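Local structure of bacterial regulatory proteins, TetR family (Nitrosomonas europaea, 3NI7) at residues A11-A16 / L46-K51; V17-H22 / E26-Y31. The protein probably binds DNA as a transcriptional regulator of the TetR family, through a helix-turn-helix domain near its N-terminus. One frame throughout, in Å; residues are numbered along the deposited sequence.

Interaction 1: residues A11-A16 / L46-K51; sequences AIVDTA and LYFREK
I12 on helix 7-22 meets two aromatic rings at once, F48 with both branches and Y47 with CD1. Its CG2 methyl lies 3.5 Å from CD1 of F48, coming at that ring obliquely. The other branch ends in CD1, which sits 3.6 Å from CD2 of Y47 and also touches the edge of the F48 ring, in its plane. With CG1 beside the backbone N and CG2 anti to it (chi1 -66°), the side chain forks between the rings. The next residue, V13, adds a looser touch, its CG2 4.0 Å from F48 CZ. No hydrogen bond crosses; the contact is apolar packing.

Around this cluster, I33 of helix 30-36 and L54 of helix 51-69 also pack on I12, while A57 and W58 meet V13. Cutting F48 back to an alanine removes the ring that I12 CG2 and V13 CG2 rest on, and is likely to open a gap between helix 7-22 and the chain leaving helix 41-47. F48 ends the predicted helix-turn-helix; buried, it packs with the first helix in the small hydrophobic core of a TetR-type DNA-binding domain, with Y47 at its margin.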
ATOM      1  N   ALA A  11      15.183   7.428  25.483  1.00 85.41           N
ATOM      2  CA  ALA A  11      15.254   6.297  26.386  1.00 84.18           C
ATOM      3  C   ALA A  11      13.876   5.661  26.584  1.00 80.83           C
ATOM      4  O   ALA A  11      13.745   4.436  26.713  1.00 80.55           O
ATOM      5  CB  ALA A  11      15.816   6.720  27.646  1.00 85.76           C
ATOM      6  N   ILE A  12      12.850   6.494  26.564  1.00 79.04           N
ATOM      7  CA  ILE A  12      11.481   5.992  26.620  1.00 77.41           C
ATOM      8  C   ILE A  12      11.243   5.144  25.379  1.00 76.78           C
ATOM      9  O   ILE A  12      10.903   3.980  25.465  1.00 76.91           O
ATOM     10  CB  ILE A  12      10.413   7.154  26.722  1.00 77.13           C
ATOM     11  CG1 ILE A  12      10.546   7.898  28.044  1.00 78.72           C
ATOM     12  CG2 ILE A  12       8.985   6.628  26.586  1.00 74.02           C
ATOM     13  CD1 ILE A  12      10.102   9.359  27.940  1.00 79.94           C
ATOM     14  N   VAL A  13      11.458   5.721  24.214  1.00 77.25           N
ATOM     15  CA  VAL A  13      11.187   4.998  22.986  1.00 77.51           C
ATOM     16  C   VAL A  13      11.951   3.684  22.967  1.00 78.24           C
ATOM     17  O   VAL A  13      11.359   2.618  22.778  1.00 78.26           O
ATOM     18  CB  VAL A  13      11.543   5.813  21.732  1.00 79.06           C
ATOM     19  CG1 VAL A  13      11.350   4.974  20.542  1.00 79.27           C
ATOM     20  CG2 VAL A  13      10.648   7.045  21.610  1.00 78.73           C
ATOM     21  N   ASP A  14      13.252   3.755  23.215  1.00 79.66           N
ATOM     22  CA  ASP A  14      14.059   2.535  23.260  1.00 81.19           C
ATOM     23  C   ASP A  14      13.393   1.536  24.153  1.00 80.54           C
ATOM     24  O   ASP A  14      13.254   0.373  23.797  1.00 81.71           O
ATOM     25  CB  ASP A  14      15.446   2.813  23.804  1.00 83.53           C
ATOM     26  CG  ASP A  14      16.255   3.683  22.888  1.00 86.98           C
ATOM     27  OD1 ASP A  14      15.846   3.897  21.728  1.00 88.17           O
ATOM     28  OD2 ASP A  14      17.302   4.189  23.319  1.00 92.43           O
ATOM     29  N   THR A  15      12.985   2.004  25.318  1.00 79.67           N
ATOM     30  CA  THR A  15      12.463   1.119  26.338  1.00 80.24           C
ATOM     31  C   THR A  15      11.196   0.480  25.850  1.00 79.20           C
ATOM     32  O   THR A  15      11.007  -0.737  25.947  1.00 80.24           O
ATOM     33  CB  THR A  15      12.196   1.898  27.627  1.00 80.30           C
ATOM     34  OG1 THR A  15      13.466   2.172  28.234  1.00 83.31           O
ATOM     35  CG2 THR A  15      11.282   1.111  28.595  1.00 80.45           C
ATOM     36  N   ALA A  16      10.338   1.329  25.322  1.00 77.79           N
ATOM     37  CA  ALA A  16       9.045   0.918  24.796  1.00 78.05           C
ATOM     38  C   ALA A  16       9.255  -0.198  23.779  1.00 79.44           C
ATOM     39  O   ALA A  16       8.499  -1.180  23.672  1.00 80.89           O
ATOM     40  CB  ALA A  16       8.403   2.080  24.117  1.00 76.92           C
ATOM     41  N   LEU A  46       4.794  13.050  31.000  1.00 85.65           N
ATOM     42  CA  LEU A  46       5.273  14.355  30.549  1.00 87.08           C
ATOM     43  C   LEU A  46       5.587  14.278  29.041  1.00 85.94           C
ATOM     44  O   LEU A  46       5.220  15.148  28.262  1.00 87.71           O
ATOM     45  CB  LEU A  46       6.528  14.771  31.296  1.00 87.39           C
ATOM     46  CG  LEU A  46       6.401  15.367  32.711  1.00 92.54           C
ATOM     47  CD1 LEU A  46       7.768  15.360  33.410  1.00 93.86           C
ATOM     48  CD2 LEU A  46       5.804  16.793  32.789  1.00 93.90           C
ATOM     49  N   TYR A  47       6.261  13.197  28.644  1.00 83.47           N
ATOM     50  CA  TYR A  47       6.706  13.004  27.279  1.00 82.08           C
ATOM     51  C   TYR A  47       5.654  12.371  26.427  1.00 81.97           C
ATOM     52  O   TYR A  47       5.419  12.805  25.343  1.00 83.76           O
ATOM     53  CB  TYR A  47       7.935  12.120  27.251  1.00 80.03           C
ATOM     54  CG  TYR A  47       9.056  12.766  27.970  1.00 80.49           C
ATOM     55  CD1 TYR A  47       9.890  13.662  27.323  1.00 81.75           C
ATOM     56  CD2 TYR A  47       9.251  12.535  29.290  1.00 81.00           C
ATOM     57  CE1 TYR A  47      10.905  14.298  27.968  1.00 84.30           C
ATOM     58  CE2 TYR A  47      10.283  13.140  29.951  1.00 85.02           C
ATOM     59  CZ  TYR A  47      11.110  14.044  29.275  1.00 86.86           C
ATOM     60  OH  TYR A  47      12.141  14.723  29.905  1.00 92.47           O
ATOM     61  N   PHE A  48       5.049  11.310  26.900  1.00 81.68           N
ATOM     62  CA  PHE A  48       4.045  10.587  26.122  1.00 82.66           C
ATOM     63  C   PHE A  48       2.773  10.375  26.932  1.00 85.45           C
ATOM     64  O   PHE A  48       2.786   9.696  27.967  1.00 85.57           O
ATOM     65  CB  PHE A  48       4.602   9.225  25.645  1.00 80.37           C
ATOM     66  CG  PHE A  48       5.848   9.347  24.808  1.00 78.30           C
ATOM     67  CD1 PHE A  48       7.086   9.242  25.374  1.00 76.86           C
ATOM     68  CD2 PHE A  48       5.767   9.646  23.463  1.00 78.56           C
ATOM     69  CE1 PHE A  48       8.225   9.408  24.603  1.00 77.10           C
ATOM     70  CE2 PHE A  48       6.892   9.840  22.709  1.00 77.49           C
ATOM     71  CZ  PHE A  48       8.124   9.716  23.274  1.00 76.58           C
ATOM     72  N   ARG A  49       1.674  10.949  26.474  1.00 89.02           N
ATOM     73  CA  ARG A  49       0.388  10.745  27.134  1.00 92.71           C
ATOM     74  C   ARG A  49      -0.381   9.536  26.585  1.00 93.96           C
ATOM     75  O   ARG A  49      -1.313   9.062  27.228  1.00 96.17           O
ATOM     76  CB  ARG A  49      -0.446  12.027  27.019  1.00 97.57           C
ATOM     77  CG  ARG A  49       0.246  13.206  27.704  1.00 98.22           C
ATOM     78  CD  ARG A  49      -0.529  14.416  27.635  1.00103.63           C
ATOM     79  NE  ARG A  49      -1.607  14.392  28.616  1.00110.52           N
ATOM     80  CZ  ARG A  49      -2.900  14.220  28.337  1.00116.79           C
ATOM     81  NH1 ARG A  49      -3.313  14.019  27.088  1.00119.16           N
ATOM     82  NH2 ARG A  49      -3.797  14.258  29.323  1.00122.38           N
ATOM     83  N   GLU A  50       0.033   9.033  25.411  1.00 93.12           N
ATOM     84  CA  GLU A  50      -0.647   7.920  24.697  1.00 94.71           C
ATOM     85  C   GLU A  50       0.344   7.006  24.007  1.00 91.03           C
ATOM     86  O   GLU A  50       1.433   7.425  23.658  1.00 89.22           O
ATOM     87  CB  GLU A  50      -1.586   8.451  23.613  1.00 99.48           C
ATOM     88  CG  GLU A  50      -2.988   8.842  24.055  1.00106.25           C
ATOM     89  CD  GLU A  50      -3.874   9.274  22.863  1.00114.41           C
ATOM     90  OE1 GLU A  50      -3.674   8.775  21.733  1.00115.83           O
ATOM     91  OE2 GLU A  50      -4.775  10.116  23.044  1.00120.92           O
ATOM     92  N   LYS A  51      -0.068   5.771  23.776  1.00111.20           N
ATOM     93  CA  LYS A  51       0.768   4.765  23.133  1.00108.10           C
ATOM     94  C   LYS A  51       1.065   5.147  21.653  1.00104.62           C
ATOM     95  O   LYS A  51       2.200   5.041  21.157  1.00101.07           O
ATOM     96  CB  LYS A  51       0.050   3.416  23.250  1.00111.32           C
ATOM     97  CG  LYS A  51       0.949   2.208  23.417  1.00110.28           C
ATOM     98  CD  LYS A  51       0.111   0.952  23.701  1.00113.25           C
ATOM     99  CE  LYS A  51       0.735  -0.301  23.064  1.00112.33           C
ATOM    100  NZ  LYS A  51       0.030  -1.557  23.448  1.00116.05           N
TER

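Interaction 2: residues V17-H22 / E26-Y31; sequences VELAAH and EAVRLY
V28 pushes its CG2 methyl against the backbone of A20, where helix 7-22 of the TetR-type DNA-binding domain is met by the loop leading into helix 30-36, the first helix of the predicted helix-turn-helix. This is the tight part of the contact: V28 CG2 lies 3.7 Å from A20 CA and 3.8 Å from A20 CB. The small side chain of A20 is consistent with so close an approach, and the CA atoms of the two residues are 6.0 Å apart. The torsion at V28 (chi1 170°) sets CG2 anti to the carbonyl carbon and leaves CG1 anti to the backbone N, and it is CG2 alone that reaches A20. Both residues are buried, and W25 and V101 also pack on A20.

Toward L19 the fit slackens. Its CB stands 4.3 Å from V28 CG2, and its CD1 only grazes the backbone at R29 O; it also packs on D32, I33 and R36 of helix 30-36. No hydrogen bond joins the two segments.

On the solvent side R29, at the N-cap position of helix 30-36, points its CB away from helix 7-22 and folds its side chain back over its own loop. There the guanidinium grips main-chain carbonyls: NH1 gives a weak bond to V28 O, and a shorter one of 2.6 Å to E26 O. In the latter, the N-H...O angle is 159°, and E26 O lies close to the plane of the guanidinium.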
ATOM      1  N   VAL A  17      10.291  -0.005  22.997  1.00 79.82           N
ATOM      2  CA  VAL A  17      10.490  -0.829  21.835  1.00 81.09           C
ATOM      3  C   VAL A  17      11.094  -2.200  22.228  1.00 82.63           C
ATOM      4  O   VAL A  17      10.573  -3.262  21.838  1.00 83.40           O
ATOM      5  CB  VAL A  17      11.275  -0.030  20.828  1.00 81.36           C
ATOM      6  CG1 VAL A  17      12.541  -0.708  20.458  1.00 84.37           C
ATOM      7  CG2 VAL A  17      10.398   0.237  19.674  1.00 82.05           C
ATOM      8  N   GLU A  18      12.120  -2.172  23.067  1.00 83.07           N
ATOM      9  CA  GLU A  18      12.586  -3.394  23.716  1.00 85.21           C
ATOM     10  C   GLU A  18      11.459  -4.182  24.386  1.00 85.48           C
ATOM     11  O   GLU A  18      11.252  -5.340  24.072  1.00 86.94           O
ATOM     12  CB  GLU A  18      13.708  -3.065  24.674  1.00 86.22           C
ATOM     13  CG  GLU A  18      14.994  -2.924  23.893  1.00 91.11           C
ATOM     14  CD  GLU A  18      16.017  -1.982  24.482  1.00 97.35           C
ATOM     15  OE1 GLU A  18      16.714  -2.394  25.471  1.00103.95           O
ATOM     16  OE2 GLU A  18      16.120  -0.843  23.926  1.00 98.14           O
ATOM     17  N   LEU A  19      10.686  -3.543  25.253  1.00 84.55           N
ATOM     18  CA  LEU A  19       9.582  -4.249  25.914  1.00 86.20           C
ATOM     19  C   LEU A  19       8.703  -4.997  24.923  1.00 87.23           C
ATOM     20  O   LEU A  19       8.325  -6.144  25.143  1.00 89.65           O
ATOM     21  CB  LEU A  19       8.654  -3.282  26.661  1.00 85.72           C
ATOM     22  CG  LEU A  19       9.031  -2.424  27.879  1.00 85.86           C
ATOM     23  CD1 LEU A  19       7.909  -1.467  28.273  1.00 85.50           C
ATOM     24  CD2 LEU A  19       9.438  -3.315  29.058  1.00 90.46           C
ATOM     25  N   ALA A  20       8.371  -4.319  23.834  1.00 86.12           N
ATOM     26  CA  ALA A  20       7.530  -4.900  22.781  1.00 88.31           C
ATOM     27  C   ALA A  20       8.169  -6.159  22.211  1.00 90.94           C
ATOM     28  O   ALA A  20       7.528  -7.195  22.035  1.00 93.43           O
ATOM     29  CB  ALA A  20       7.303  -3.899  21.641  1.00 86.86           C
ATOM     30  N   ALA A  21       9.450  -6.047  21.935  1.00 90.83           N
ATOM     31  CA  ALA A  21      10.178  -7.169  21.424  1.00 94.17           C
ATOM     32  C   ALA A  21       9.921  -8.398  22.283  1.00 97.15           C
ATOM     33  O   ALA A  21       9.402  -9.393  21.812  1.00100.27           O
ATOM     34  CB  ALA A  21      11.656  -6.868  21.391  1.00 94.00           C
ATOM     35  N   HIS A  22      10.232  -8.316  23.568  1.00 97.48           N
ATOM     36  CA  HIS A  22      10.155  -9.504  24.443  1.00101.13           C
ATOM     37  C   HIS A  22       8.738 -10.012  24.568  1.00102.50           C
ATOM     38  O   HIS A  22       8.514 -11.193  24.808  1.00106.67           O
ATOM     39  CB  HIS A  22      10.628  -9.227  25.864  1.00101.18           C
ATOM     40  CG  HIS A  22      12.014  -8.698  25.945  1.00101.91           C
ATOM     41  ND1 HIS A  22      13.097  -9.373  25.428  1.00106.99           N
ATOM     42  CD2 HIS A  22      12.498  -7.561  26.488  1.00100.73           C
ATOM     43  CE1 HIS A  22      14.193  -8.667  25.651  1.00107.61           C
ATOM     44  NE2 HIS A  22      13.855  -7.562  26.289  1.00103.17           N
ATOM     45  N   GLU A  26       1.122  -4.679  21.386  1.00101.44           N
ATOM     46  CA  GLU A  26      -0.181  -4.670  22.088  1.00104.44           C
ATOM     47  C   GLU A  26      -0.050  -4.750  23.602  1.00102.91           C
ATOM     48  O   GLU A  26      -0.708  -4.020  24.318  1.00103.23           O
ATOM     49  CB  GLU A  26      -1.039  -5.830  21.642  1.00110.14           C
ATOM     50  CG  GLU A  26      -2.391  -5.875  22.303  1.00115.78           C
ATOM     51  CD  GLU A  26      -2.780  -7.275  22.721  1.00122.52           C
ATOM     52  OE1 GLU A  26      -2.680  -8.212  21.871  1.00123.91           O
ATOM     53  OE2 GLU A  26      -3.198  -7.422  23.905  1.00125.65           O
ATOM     54  N   ALA A  27       0.822  -5.627  24.074  1.00101.92           N
ATOM     55  CA  ALA A  27       1.081  -5.807  25.502  1.00101.51           C
ATOM     56  C   ALA A  27       1.734  -4.595  26.199  1.00 97.97           C
ATOM     57  O   ALA A  27       1.758  -4.518  27.464  1.00 97.94           O
ATOM     58  CB  ALA A  27       1.953  -7.022  25.706  1.00101.99           C
ATOM     59  N   VAL A  28       2.253  -3.651  25.411  1.00 94.99           N
ATOM     60  CA  VAL A  28       3.053  -2.588  26.000  1.00 92.23           C
ATOM     61  C   VAL A  28       2.191  -1.517  26.664  1.00 93.03           C
ATOM     62  O   VAL A  28       1.358  -0.890  26.002  1.00 94.81           O
ATOM     63  CB  VAL A  28       3.910  -1.864  24.976  1.00 89.44           C
ATOM     64  CG1 VAL A  28       4.529  -0.622  25.630  1.00 88.15           C
ATOM     65  CG2 VAL A  28       4.966  -2.768  24.423  1.00 88.90           C
ATOM     66  N   ARG A  29       2.406  -1.309  27.965  1.00 92.69           N
ATOM     67  CA  ARG A  29       1.792  -0.208  28.724  1.00 92.62           C
ATOM     68  C   ARG A  29       2.840   0.796  29.208  1.00 89.20           C
ATOM     69  O   ARG A  29       4.013   0.452  29.397  1.00 87.47           O
ATOM     70  CB  ARG A  29       1.056  -0.752  29.939  1.00 96.52           C
ATOM     71  CG  ARG A  29      -0.064  -1.702  29.641  1.00101.96           C
ATOM     72  CD  ARG A  29      -1.192  -1.046  28.865  1.00107.18           C
ATOM     73  NE  ARG A  29      -2.118  -2.075  28.398  1.00113.48           N
ATOM     74  CZ  ARG A  29      -1.903  -2.892  27.370  1.00113.47           C
ATOM     75  NH1 ARG A  29      -0.789  -2.797  26.651  1.00109.69           N
ATOM     76  NH2 ARG A  29      -2.819  -3.806  27.053  1.00117.92           N
ATOM     77  N   LEU A  30       2.400   2.035  29.405  1.00 88.53           N
ATOM     78  CA  LEU A  30       3.276   3.108  29.857  1.00 86.27           C
ATOM     79  C   LEU A  30       3.844   2.831  31.244  1.00 87.64           C
ATOM     80  O   LEU A  30       5.013   3.107  31.509  1.00 86.91           O
ATOM     81  CB  LEU A  30       2.525   4.441  29.859  1.00 87.28           C
ATOM     82  CG  LEU A  30       2.593   5.270  28.577  1.00 85.38           C
ATOM     83  CD1 LEU A  30       3.620   4.695  27.617  1.00 79.43           C
ATOM     84  CD2 LEU A  30       1.225   5.354  27.919  1.00 86.81           C
ATOM     85  N   TYR A  31       3.013   2.290  32.130  1.00 90.36           N
ATOM     86  CA  TYR A  31       3.452   2.008  33.490  1.00 92.19           C
ATOM     87  C   TYR A  31       4.633   1.051  33.453  1.00 91.87           C
ATOM     88  O   TYR A  31       5.587   1.196  34.216  1.00 92.33           O
ATOM     89  CB  TYR A  31       2.312   1.400  34.306  1.00 95.48           C
TER

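How the interactions relate
Interactions 1 and 2 use successive segments of helix 7-22, with the touching residues about two turns apart and the centres of the contacts about 10 Å apart. Along the sequence interaction 2 falls inside the span that interaction 1 encloses: the chain turns back at 26-31, runs through helices 30-36 and 41-47, and returns at 46-51. The first helix thus packs against both ends of the predicted helix-turn-helix, the approach to it and the exit from it. The two contacts also meet directly, since K51 NZ makes a weak hydrogen bond to V28 O and lies close to E26 O, although R29 NH1, another positive group, is close by. All four segments belong to one compact, probably DNA-binding, domain.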